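Local coordinates for protein PKS (Streptomyces sp. CNQ431, PDB 5YDA) that is the acyltransferase domain of a splenocin polyketide synthase and probably transfers a broad range of acyl building blocks onto the carrier protein of the assembly line, at residues A113-G118 with P368-I373; V326-G331 with V353-G358; D357-L362 with R384-G389. One frame throughout, in Å; residues are numbered along the deposited sequence.

In the fold
Counting from the N terminus, strand 112-116 comes first and waits some 250 residues for its partner. Before that partner arrives, the end of strand 325-327 and the loop after it meet residues 353-358, closing the small loop of contact 2, which is nested inside that of contact 1. Contact 3 starts on the same helix, 355-366, and shares Asp357 and Gly358 with contact 2. Strand 369-372 then closes contact 1 beside strand 112-116, and helix 378-387 closes contact 3, so contacts 1 and 3 cross. The central sheet is thus tied to two helices on one of its faces: Leu362 packs on Ala113, and Leu387 on Leu370.

Contact 1. Residues A113-G118 with P368-I373; sequences AFLLPG and PVLVEI
Ala113, Phe114 and Leu115 pair in parallel with Leu370, Val371 and Glu372, joining two neighbouring inner strands of the mostly parallel sheet that forms the core of the α/β acyltransferase fold. Four backbone hydrogen bonds set the register; the shortest runs from Leu115 N to Val371 O, at 2.7 Å. On the face carrying Ala113 and Leu115, bumps and hollows match by size. Ala113 offers only a methyl, and the hollow beside it takes the Pro368 ring, whose CG lies 3.8 Å from Ala113 CB. Leu115 is long enough to reach across, its CD2 meeting Leu370 CB. Helices 355-366 and 378-387 cover this face, where Leu379 N and Thr380 OG1 bond the buried carboxylate of Glu372.

The other face is built round Phe114, a broad flat ring, one face of which receives Ile373. Val371 stands alongside, its CB 4.0 Å from Phe114 CD1, while the fork of Ile373 spreads wider. Its CG2 branch nestles against Leu116 CD1, and CB lies 3.5 Å from that same methyl. The CG1 branch, anti to the carbonyl carbon (chi1 -57°), is swung over Phe114 instead. It ends in a CH-pi contact, Ile373 CD1 lying 4.0 Å from the centroid of the Phe114 ring and only 11° off the ring normal.

Contact 2. Residues V326-G331 with V353-G358; sequences VTNVTG and VRFADG
The Asn328 amide has Val353 CG1 packed against it, 3.4 Å from Asn328 CG, and its ND2 sits near the plane of the Phe355 ring, at the edge by CD1. Asn328 and Val353 run side by side, so the valine methyl packs on the amide carbon while leaving its polar rim usable. That rim is fully employed: OD1 accepts from Ser200 N and His348 NE2, and ND2 donates to Gly198 O. A water gives ND2 a second acceptor, at 3.1 Å, and donates to Thr327 O and to Arg354 O, stitching both segments together.

The direct bond is Arg354 N to Asn328 O, 2.9 Å long and nearly straight at 165°, using a lone pair in the carbonyl plane. Arg354 is the N-cap residue of helix 355-366 and the centre of an inverse gamma turn, so this bond ties the first turn of the helix to the loop after strand 325-327. Glycine suits position 331 because its phi is positive and the space where a side chain would stand is taken by Arg354 and Asp357. Gly358, equally bare, lets Val326 CG2 come within 3.5 Å of its CA.

An asparagine bound to Gly198 and Ser200 braces a turn whose GxSxG pattern is consistent with the nucleophile elbow that carries the reactive serine in acyltransferases of this kind.

Contact 3. Residues D357-L362 with R384-G389; sequences DGIAAL and RARLDG
Asp357 OD1 accepts hydrogen bonds from two waters, which lie 2.8 and 2.7 Å from it and link it to the guanidinium of Arg386. The bridge rests on the nearer of them, which bonds to Arg386 NH2 at 3.0 Å; the other sits so close to Arg386 NE that its bond there is doubtful. Both waters lie at the edge of the guanidinium, in its own plane. The charged groups do not touch, since Asp357 OD1 and Arg386 NH2 are 4.7 Å apart, but their opposite charges should still favour the pairing through water. An aspartate and an arginine suit this partly exposed border of the contact, where the ends of both chains can keep their hydration.

Arg386 leaves its helix with CG anti to the backbone N (chi1 -179°) and then bends at chi2 (56°), which lays the guanidinium across Ala360. The methyl CB of Ala360 sits 3.4 Å above the guanidinium plane, displaced toward NH2; a residue this small lets the flat group settle close to the helix.

The two helices, 355-366 and 378-387, flank strand 369-372 in sequence and lie on the same face of the central sheet, the second of them making the β-α-β crossover to strand 394-395. Their apolar seam lies below the arginine, toward the sheet. There the CG2 branch of Ile359 meets the fork of Leu387 at about a right angle, with Ile359 CG2 3.5 Å from Leu387 CD2 and 3.7 Å from CD1. Beta-branching gives Ile359 a methyl close to its backbone for this contact, while its side chain also packs on Leu115, and Leu387 reaches Leu370 in the strand beneath.

Contact 1. Residues A113-G118 with P368-I373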
ATOM      1  N   ALA A 113       0.010  -8.532  -6.763  1.00 24.16           N
ATOM      2  CA  ALA A 113       0.733  -7.274  -6.909  1.00 25.42           C
ATOM      3  C   ALA A 113       0.630  -6.457  -5.625  1.00 22.88           C
ATOM      4  O   ALA A 113      -0.424  -6.424  -4.985  1.00 23.30           O
ATOM      5  CB  ALA A 113       0.196  -6.463  -8.097  1.00 20.95           C
ATOM      6  N   PHE A 114       1.727  -5.805  -5.244  1.00 20.53           N
ATOM      7  CA  PHE A 114       1.735  -4.873  -4.124  1.00 18.82           C
ATOM      8  C   PHE A 114       1.608  -3.455  -4.664  1.00 22.84           C
ATOM      9  O   PHE A 114       2.334  -3.078  -5.598  1.00 22.59           O
ATOM     10  CB  PHE A 114       3.021  -4.984  -3.294  1.00 20.44           C
ATOM     11  CG  PHE A 114       3.087  -6.188  -2.399  1.00 21.19           C
ATOM     12  CD1 PHE A 114       2.034  -7.088  -2.325  1.00 21.49           C
ATOM     13  CD2 PHE A 114       4.223  -6.424  -1.628  1.00 21.49           C
ATOM     14  CE1 PHE A 114       2.114  -8.203  -1.492  1.00 22.58           C
ATOM     15  CE2 PHE A 114       4.301  -7.522  -0.804  1.00 19.66           C
ATOM     16  CZ  PHE A 114       3.244  -8.413  -0.735  1.00 21.94           C
ATOM     17  N   LEU A 115       0.710  -2.667  -4.066  1.00 18.56           N
ATOM     18  CA  LEU A 115       0.531  -1.256  -4.406  1.00 19.58           C
ATOM     19  C   LEU A 115       1.016  -0.405  -3.232  1.00 21.27           C
ATOM     20  O   LEU A 115       0.509  -0.542  -2.112  1.00 19.35           O
ATOM     21  CB  LEU A 115      -0.936  -0.946  -4.729  1.00 16.16           C
ATOM     22  CG  LEU A 115      -1.501  -1.308  -6.127  1.00 27.53           C
ATOM     23  CD1 LEU A 115      -1.145  -2.728  -6.575  1.00 21.50           C
ATOM     24  CD2 LEU A 115      -3.025  -1.121  -6.180  1.00 23.52           C
ATOM     25  N   LEU A 116       1.971   0.490  -3.497  1.00 18.85           N
ATOM     26  CA  LEU A 116       2.676   1.233  -2.451  1.00 19.46           C
ATOM     27  C   LEU A 116       2.321   2.714  -2.502  1.00 22.64           C
ATOM     28  O   LEU A 116       2.751   3.408  -3.437  1.00 22.43           O
ATOM     29  CB  LEU A 116       4.188   1.060  -2.608  1.00 19.98           C
ATOM     30  CG  LEU A 116       4.931  -0.260  -2.347  1.00 23.38           C
ATOM     31  CD1 LEU A 116       4.581  -0.912  -0.987  1.00 17.37           C
ATOM     32  CD2 LEU A 116       4.804  -1.224  -3.490  1.00 21.58           C
ATOM     33  N   PRO A 117       1.572   3.250  -1.537  1.00 20.56           N
ATOM     34  CA  PRO A 117       1.118   4.645  -1.640  1.00 21.15           C
ATOM     35  C   PRO A 117       2.242   5.649  -1.460  1.00 21.88           C
ATOM     36  O   PRO A 117       3.331   5.347  -0.963  1.00 20.90           O
ATOM     37  CB  PRO A 117       0.070   4.779  -0.522  1.00 21.79           C
ATOM     38  CG  PRO A 117       0.113   3.516   0.247  1.00 24.89           C
ATOM     39  CD  PRO A 117       0.769   2.467  -0.588  1.00 19.14           C
ATOM     40  N   GLY A 118       1.947   6.884  -1.847  1.00 23.25           N
ATOM     41  CA  GLY A 118       2.967   7.911  -1.841  1.00 24.58           C
ATOM     42  C   GLY A 118       2.163   8.488  -0.697  1.00 30.77           C
ATOM     43  O   GLY A 118       1.133   7.923  -0.321  1.00 35.07           O
ATOM     44  N   PRO A 368      -3.580  -9.473 -11.664  1.00 32.44           N
ATOM     45  CA  PRO A 368      -3.300  -9.987 -10.324  1.00 29.30           C
ATOM     46  C   PRO A 368      -4.266  -9.441  -9.281  1.00 28.24           C
ATOM     47  O   PRO A 368      -4.956  -8.441  -9.490  1.00 25.42           O
ATOM     48  CB  PRO A 368      -1.879  -9.490 -10.067  1.00 28.75           C
ATOM     49  CG  PRO A 368      -1.858  -8.154 -10.761  1.00 33.07           C
ATOM     50  CD  PRO A 368      -2.805  -8.249 -11.943  1.00 29.14           C
ATOM     51  N   VAL A 369      -4.324 -10.153  -8.148  1.00 23.94           N
ATOM     52  CA  VAL A 369      -4.872  -9.577  -6.929  1.00 23.41           C
ATOM     53  C   VAL A 369      -4.082  -8.317  -6.589  1.00 25.76           C
ATOM     54  O   VAL A 369      -2.843  -8.313  -6.601  1.00 26.90           O
ATOM     55  CB  VAL A 369      -4.824 -10.607  -5.787  1.00 27.57           C
ATOM     56  CG1 VAL A 369      -5.414 -10.021  -4.500  1.00 22.58           C
ATOM     57  CG2 VAL A 369      -5.556 -11.910  -6.169  1.00 20.42           C
ATOM     58  N   LEU A 370      -4.790  -7.233  -6.301  1.00 23.97           N
ATOM     59  CA  LEU A 370      -4.158  -5.954  -5.990  1.00 25.16           C
ATOM     60  C   LEU A 370      -4.141  -5.753  -4.473  1.00 23.26           C
ATOM     61  O   LEU A 370      -5.201  -5.641  -3.840  1.00 25.14           O
ATOM     62  CB  LEU A 370      -4.891  -4.809  -6.684  1.00 24.52           C
ATOM     63  CG  LEU A 370      -5.045  -4.945  -8.191  1.00 24.84           C
ATOM     64  CD1 LEU A 370      -5.678  -3.692  -8.764  1.00 27.15           C
ATOM     65  CD2 LEU A 370      -3.694  -5.203  -8.831  1.00 26.51           C
ATOM     66  N   VAL A 371      -2.945  -5.707  -3.896  1.00 19.00           N
ATOM     67  CA  VAL A 371      -2.765  -5.660  -2.452  1.00 18.43           C
ATOM     68  C   VAL A 371      -2.113  -4.327  -2.133  1.00 21.06           C
ATOM     69  O   VAL A 371      -0.945  -4.095  -2.485  1.00 18.21           O
ATOM     70  CB  VAL A 371      -1.916  -6.828  -1.928  1.00 21.64           C
ATOM     71  CG1 VAL A 371      -1.835  -6.794  -0.408  1.00 17.32           C
ATOM     72  CG2 VAL A 371      -2.480  -8.155  -2.405  1.00 20.00           C
ATOM     73  N   GLU A 372      -2.876  -3.440  -1.507  1.00 18.97           N
ATOM     74  CA  GLU A 372      -2.341  -2.151  -1.097  1.00 23.73           C
ATOM     75  C   GLU A 372      -1.538  -2.343   0.185  1.00 23.48           C
ATOM     76  O   GLU A 372      -2.019  -2.968   1.137  1.00 23.79           O
ATOM     77  CB  GLU A 372      -3.473  -1.142  -0.886  1.00 20.28           C
ATOM     78  CG  GLU A 372      -2.992   0.248  -0.567  1.00 22.33           C
ATOM     79  CD  GLU A 372      -3.936   1.352  -1.049  1.00 25.35           C
ATOM     80  OE1 GLU A 372      -5.084   1.057  -1.476  1.00 23.28           O
ATOM     81  OE2 GLU A 372      -3.523   2.528  -0.969  1.00 24.75           O
ATOM     82  N   ILE A 373      -0.314  -1.818   0.199  1.00 22.07           N
ATOM     83  CA  ILE A 373       0.643  -1.991   1.288  1.00 19.78           C
ATOM     84  C   ILE A 373       0.835  -0.629   1.932  1.00 19.24           C
ATOM     85  O   ILE A 373       1.572   0.214   1.412  1.00 23.66           O
ATOM     86  CB  ILE A 373       1.986  -2.535   0.785  1.00 21.17           C
ATOM     87  CG1 ILE A 373       1.787  -3.855   0.050  1.00 19.50           C
ATOM     88  CG2 ILE A 373       3.024  -2.640   1.930  1.00 14.95           C
ATOM     89  CD1 ILE A 373       1.125  -4.880   0.889  1.00 22.49           C
TER

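Contact 2. Residues V326-G331 with V353-G358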
ATOM      1  N   VAL A 326       6.339  -1.639 -12.362  1.00 24.85           N
ATOM      2  CA  VAL A 326       6.093  -0.592 -13.348  1.00 28.02           C
ATOM      3  C   VAL A 326       6.447   0.744 -12.718  1.00 24.81           C
ATOM      4  O   VAL A 326       6.187   0.965 -11.525  1.00 25.56           O
ATOM      5  CB  VAL A 326       4.641  -0.622 -13.883  1.00 31.60           C
ATOM      6  CG1 VAL A 326       3.893  -1.848 -13.410  1.00 24.90           C
ATOM      7  CG2 VAL A 326       3.907   0.669 -13.601  1.00 24.57           C
ATOM      8  N   THR A 327       7.093   1.619 -13.495  1.00 22.11           N
ATOM      9  CA  THR A 327       7.509   2.923 -12.994  1.00 24.11           C
ATOM     10  C   THR A 327       6.489   3.984 -13.368  1.00 22.96           C
ATOM     11  O   THR A 327       5.809   3.888 -14.391  1.00 24.54           O
ATOM     12  CB  THR A 327       8.894   3.353 -13.528  1.00 22.69           C
ATOM     13  OG1 THR A 327       8.997   3.006 -14.919  1.00 31.58           O
ATOM     14  N   ASN A 328       6.419   5.021 -12.536  1.00 20.28           N
ATOM     15  CA  ASN A 328       5.563   6.151 -12.824  1.00 21.33           C
ATOM     16  C   ASN A 328       6.046   6.938 -14.042  1.00 26.34           C
ATOM     17  O   ASN A 328       5.271   7.729 -14.595  1.00 22.23           O
ATOM     18  CB  ASN A 328       5.481   7.091 -11.607  1.00 23.70           C
ATOM     19  CG  ASN A 328       5.094   6.382 -10.315  1.00 22.22           C
ATOM     20  OD1 ASN A 328       5.517   6.813  -9.238  1.00 17.81           O
ATOM     21  ND2 ASN A 328       4.280   5.306 -10.406  1.00 16.69           N
ATOM     22  N   VAL A 329       7.305   6.756 -14.461  1.00 24.78           N
ATOM     23  CA  VAL A 329       7.834   7.559 -15.565  1.00 25.72           C
ATOM     24  C   VAL A 329       7.087   7.255 -16.863  1.00 26.80           C
ATOM     25  O   VAL A 329       6.610   8.161 -17.554  1.00 23.98           O
ATOM     26  CB  VAL A 329       9.346   7.334 -15.733  1.00 25.34           C
ATOM     27  CG1 VAL A 329       9.860   8.183 -16.899  1.00 29.06           C
ATOM     28  CG2 VAL A 329      10.097   7.681 -14.451  1.00 24.53           C
ATOM     29  N   THR A 330       6.983   5.977 -17.212  1.00 27.08           N
ATOM     30  CA  THR A 330       6.368   5.552 -18.460  1.00 25.62           C
ATOM     31  C   THR A 330       4.982   4.973 -18.276  1.00 32.06           C
ATOM     32  O   THR A 330       4.311   4.697 -19.280  1.00 28.33           O
ATOM     33  CB  THR A 330       7.224   4.479 -19.137  1.00 25.21           C
ATOM     34  OG1 THR A 330       7.299   3.357 -18.259  1.00 28.11           O
ATOM     35  CG2 THR A 330       8.634   4.980 -19.434  1.00 26.25           C
ATOM     36  N   GLY A 331       4.550   4.758 -17.031  1.00 28.42           N
ATOM     37  CA  GLY A 331       3.342   3.997 -16.795  1.00 24.60           C
ATOM     38  C   GLY A 331       3.431   2.591 -17.331  1.00 25.78           C
ATOM     39  O   GLY A 331       2.409   2.014 -17.718  1.00 26.94           O
ATOM     40  N   VAL A 353       3.670  11.538 -12.656  1.00 19.38           N
ATOM     41  CA  VAL A 353       3.380  10.186 -12.184  1.00 21.85           C
ATOM     42  C   VAL A 353       2.258   9.613 -13.055  1.00 25.07           C
ATOM     43  O   VAL A 353       1.088   9.992 -12.923  1.00 23.40           O
ATOM     44  CB  VAL A 353       3.003  10.179 -10.693  1.00 18.01           C
ATOM     45  CG1 VAL A 353       2.649   8.790 -10.233  1.00 15.65           C
ATOM     46  CG2 VAL A 353       4.159  10.722  -9.846  1.00 20.01           C
ATOM     47  N   ARG A 354       2.615   8.699 -13.952  1.00 21.79           N
ATOM     48  CA  ARG A 354       1.634   8.003 -14.780  1.00 21.30           C
ATOM     49  C   ARG A 354       1.085   6.774 -14.045  1.00 23.31           C
ATOM     50  O   ARG A 354       1.235   5.627 -14.470  1.00 21.72           O
ATOM     51  CB  ARG A 354       2.255   7.617 -16.116  1.00 25.79           C
ATOM     52  CG  ARG A 354       2.859   8.791 -16.896  1.00 29.00           C
ATOM     53  CD  ARG A 354       1.785   9.537 -17.667  1.00 38.05           C
ATOM     54  NE  ARG A 354       2.231  10.860 -18.114  1.00 44.28           N
ATOM     55  CZ  ARG A 354       1.426  11.782 -18.637  1.00 45.04           C
ATOM     56  NH1 ARG A 354       1.913  12.960 -19.018  1.00 45.61           N
ATOM     57  NH2 ARG A 354       0.131  11.520 -18.780  1.00 39.84           N
ATOM     58  N   PHE A 355       0.401   7.021 -12.928  1.00 21.01           N
ATOM     59  CA  PHE A 355      -0.068   5.893 -12.126  1.00 22.31           C
ATOM     60  C   PHE A 355      -1.203   5.127 -12.816  1.00 24.03           C
ATOM     61  O   PHE A 355      -1.207   3.890 -12.829  1.00 23.24           O
ATOM     62  CB  PHE A 355      -0.519   6.362 -10.746  1.00 18.93           C
ATOM     63  CG  PHE A 355      -0.910   5.232  -9.855  1.00 23.58           C
ATOM     64  CD1 PHE A 355       0.058   4.497  -9.191  1.00 17.06           C
ATOM     65  CD2 PHE A 355      -2.243   4.875  -9.703  1.00 21.35           C
ATOM     66  CE1 PHE A 355      -0.295   3.449  -8.385  1.00 20.25           C
ATOM     67  CE2 PHE A 355      -2.596   3.825  -8.888  1.00 23.92           C
ATOM     68  CZ  PHE A 355      -1.620   3.107  -8.228  1.00 21.58           C
ATOM     69  N   ALA A 356      -2.195   5.841 -13.362  1.00 22.04           N
ATOM     70  CA  ALA A 356      -3.334   5.172 -13.992  1.00 24.16           C
ATOM     71  C   ALA A 356      -2.883   4.261 -15.131  1.00 24.99           C
ATOM     72  O   ALA A 356      -3.337   3.114 -15.242  1.00 23.16           O
ATOM     73  CB  ALA A 356      -4.341   6.207 -14.501  1.00 21.20           C
ATOM     74  N   ASP A 357      -1.986   4.760 -15.993  1.00 22.91           N
ATOM     75  CA  ASP A 357      -1.407   3.910 -17.026  1.00 23.07           C
ATOM     76  C   ASP A 357      -0.646   2.741 -16.412  1.00 23.71           C
ATOM     77  O   ASP A 357      -0.731   1.605 -16.901  1.00 25.66           O
ATOM     78  CB  ASP A 357      -0.486   4.729 -17.928  1.00 25.27           C
ATOM     79  CG  ASP A 357      -1.236   5.769 -18.724  1.00 30.64           C
ATOM     80  OD1 ASP A 357      -2.427   5.536 -19.028  1.00 30.67           O
ATOM     81  OD2 ASP A 357      -0.644   6.826 -19.031  1.00 31.65           O
ATOM     82  N   GLY A 358       0.118   3.002 -15.348  1.00 23.12           N
ATOM     83  CA  GLY A 358       0.833   1.922 -14.691  1.00 21.83           C
ATOM     84  C   GLY A 358      -0.092   0.822 -14.205  1.00 25.59           C
ATOM     85  O   GLY A 358       0.209  -0.363 -14.359  1.00 22.76           O
TER
HETATM   86  O   HOH W   1       3.055   4.042 -12.968  1.00 23.18           O

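Contact 3. Residues D357-L362 with R384-G389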
ATOM      1  N   ASP A 357      -1.986   4.760 -15.993  1.00 22.91           N
ATOM      2  CA  ASP A 357      -1.407   3.910 -17.026  1.00 23.07           C
ATOM      3  C   ASP A 357      -0.646   2.741 -16.412  1.00 23.71           C
ATOM      4  O   ASP A 357      -0.731   1.605 -16.901  1.00 25.66           O
ATOM      5  CB  ASP A 357      -0.486   4.729 -17.928  1.00 25.27           C
ATOM      6  CG  ASP A 357      -1.236   5.769 -18.724  1.00 30.64           C
ATOM      7  OD1 ASP A 357      -2.427   5.536 -19.028  1.00 30.67           O
ATOM      8  OD2 ASP A 357      -0.644   6.826 -19.031  1.00 31.65           O
ATOM      9  N   GLY A 358       0.118   3.002 -15.348  1.00 23.12           N
ATOM     10  CA  GLY A 358       0.833   1.922 -14.691  1.00 21.83           C
ATOM     11  C   GLY A 358      -0.092   0.822 -14.205  1.00 25.59           C
ATOM     12  O   GLY A 358       0.209  -0.363 -14.359  1.00 22.76           O
ATOM     13  N   ILE A 359      -1.237   1.201 -13.615  1.00 18.88           N
ATOM     14  CA  ILE A 359      -2.203   0.207 -13.144  1.00 21.21           C
ATOM     15  C   ILE A 359      -2.728  -0.631 -14.310  1.00 26.96           C
ATOM     16  O   ILE A 359      -2.878  -1.854 -14.200  1.00 25.00           O
ATOM     17  CB  ILE A 359      -3.350   0.898 -12.382  1.00 23.27           C
ATOM     18  CG1 ILE A 359      -2.946   1.155 -10.946  1.00 26.11           C
ATOM     19  CG2 ILE A 359      -4.550   0.015 -12.349  1.00 24.84           C
ATOM     20  CD1 ILE A 359      -2.825  -0.126 -10.145  1.00 25.91           C
ATOM     21  N   ALA A 360      -2.999   0.008 -15.451  1.00 26.94           N
ATOM     22  CA  ALA A 360      -3.500  -0.741 -16.603  1.00 30.56           C
ATOM     23  C   ALA A 360      -2.449  -1.705 -17.155  1.00 28.95           C
ATOM     24  O   ALA A 360      -2.775  -2.836 -17.533  1.00 27.30           O
ATOM     25  CB  ALA A 360      -3.971   0.225 -17.689  1.00 24.72           C
ATOM     26  N   ALA A 361      -1.185  -1.283 -17.211  1.00 25.99           N
ATOM     27  CA  ALA A 361      -0.137  -2.196 -17.667  1.00 28.12           C
ATOM     28  C   ALA A 361       0.021  -3.370 -16.710  1.00 32.54           C
ATOM     29  O   ALA A 361       0.181  -4.517 -17.142  1.00 35.22           O
ATOM     30  CB  ALA A 361       1.189  -1.459 -17.808  1.00 25.25           C
ATOM     31  N   LEU A 362      -0.006  -3.093 -15.404  1.00 26.41           N
ATOM     32  CA  LEU A 362       0.080  -4.155 -14.411  1.00 29.20           C
ATOM     33  C   LEU A 362      -1.040  -5.161 -14.604  1.00 32.90           C
ATOM     34  O   LEU A 362      -0.810  -6.374 -14.604  1.00 31.76           O
ATOM     35  CB  LEU A 362       0.007  -3.542 -13.019  1.00 31.49           C
ATOM     36  CG  LEU A 362       0.315  -4.382 -11.802  1.00 33.40           C
ATOM     37  CD1 LEU A 362       1.793  -4.198 -11.508  1.00 34.27           C
ATOM     38  CD2 LEU A 362      -0.515  -3.898 -10.634  1.00 33.95           C
ATOM     39  N   ARG A 384      -9.610   0.680  -8.864  1.00 22.39           N
ATOM     40  CA  ARG A 384     -10.985   0.324  -9.201  1.00 23.82           C
ATOM     41  C   ARG A 384     -11.545   1.259 -10.270  1.00 25.16           C
ATOM     42  O   ARG A 384     -12.249   0.814 -11.181  1.00 23.39           O
ATOM     43  CB  ARG A 384     -11.863   0.346  -7.946  1.00 26.10           C
ATOM     44  CG  ARG A 384     -11.578  -0.767  -6.942  1.00 26.39           C
ATOM     45  CD  ARG A 384     -12.845  -1.141  -6.219  1.00 39.29           C
ATOM     46  NE  ARG A 384     -12.614  -1.900  -4.987  1.00 43.74           N
ATOM     47  CZ  ARG A 384     -12.394  -1.366  -3.781  1.00 40.52           C
ATOM     48  NH1 ARG A 384     -12.211  -2.180  -2.758  1.00 37.88           N
ATOM     49  NH2 ARG A 384     -12.359  -0.033  -3.579  1.00 31.56           N
ATOM     50  N   ALA A 385     -11.238   2.557 -10.178  1.00 23.68           N
ATOM     51  CA  ALA A 385     -11.705   3.502 -11.189  1.00 22.48           C
ATOM     52  C   ALA A 385     -11.105   3.191 -12.554  1.00 27.21           C
ATOM     53  O   ALA A 385     -11.816   3.179 -13.564  1.00 30.75           O
ATOM     54  CB  ALA A 385     -11.369   4.939 -10.774  1.00 21.66           C
ATOM     55  N   ARG A 386      -9.797   2.923 -12.608  1.00 25.18           N
ATOM     56  CA  ARG A 386      -9.159   2.676 -13.896  1.00 24.56           C
ATOM     57  C   ARG A 386      -9.539   1.317 -14.477  1.00 27.68           C
ATOM     58  O   ARG A 386      -9.579   1.162 -15.701  1.00 31.21           O
ATOM     59  CB  ARG A 386      -7.635   2.769 -13.760  1.00 23.32           C
ATOM     60  CG  ARG A 386      -6.881   2.538 -15.071  1.00 25.19           C
ATOM     61  CD  ARG A 386      -7.348   3.522 -16.171  1.00 24.12           C
ATOM     62  NE  ARG A 386      -6.551   3.386 -17.387  1.00 26.41           N
ATOM     63  CZ  ARG A 386      -6.736   2.433 -18.303  1.00 36.80           C
ATOM     64  NH1 ARG A 386      -7.699   1.524 -18.148  1.00 32.13           N
ATOM     65  NH2 ARG A 386      -5.955   2.376 -19.378  1.00 36.68           N
ATOM     66  N   LEU A 387      -9.797   0.324 -13.630  1.00 25.15           N
ATOM     67  CA  LEU A 387      -9.981  -1.058 -14.054  1.00 31.13           C
ATOM     68  C   LEU A 387     -11.447  -1.475 -14.093  1.00 33.42           C
ATOM     69  O   LEU A 387     -11.740  -2.662 -14.228  1.00 38.32           O
ATOM     70  CB  LEU A 387      -9.210  -1.998 -13.126  1.00 27.72           C
ATOM     71  CG  LEU A 387      -7.780  -2.416 -13.456  1.00 33.90           C
ATOM     72  CD1 LEU A 387      -7.143  -1.498 -14.458  1.00 30.24           C
ATOM     73  CD2 LEU A 387      -6.942  -2.509 -12.194  1.00 25.76           C
ATOM     74  N   ASP A 388     -12.366  -0.538 -13.921  1.00 35.80           N
ATOM     75  CA  ASP A 388     -13.794  -0.780 -14.115  1.00 41.99           C
ATOM     76  C   ASP A 388     -14.042  -1.259 -15.551  1.00 44.75           C
ATOM     77  O   ASP A 388     -13.446  -0.701 -16.475  1.00 54.59           O
ATOM     78  CB  ASP A 388     -14.551   0.528 -13.838  1.00 40.34           C
ATOM     79  CG  ASP A 388     -16.049   0.350 -13.788  1.00 48.14           C
ATOM     80  OD1 ASP A 388     -16.684   0.387 -14.873  1.00 46.93           O
ATOM     81  OD2 ASP A 388     -16.581   0.207 -12.656  1.00 44.53           O
ATOM     82  N   GLY A 389     -14.831  -2.301 -15.791  1.00 42.61           N
ATOM     83  CA  GLY A 389     -15.209  -3.315 -14.847  1.00 40.56           C
ATOM     84  C   GLY A 389     -14.544  -4.575 -15.387  1.00 48.69           C
ATOM     85  O   GLY A 389     -15.144  -5.389 -16.087  1.00 40.59           O
TER
HETATM   86  O   HOH W   2      -4.973   5.274 -17.904  1.00 34.45           O
HETATM   87  O   HOH W   3      -3.345   3.465 -20.430  1.00 41.49           O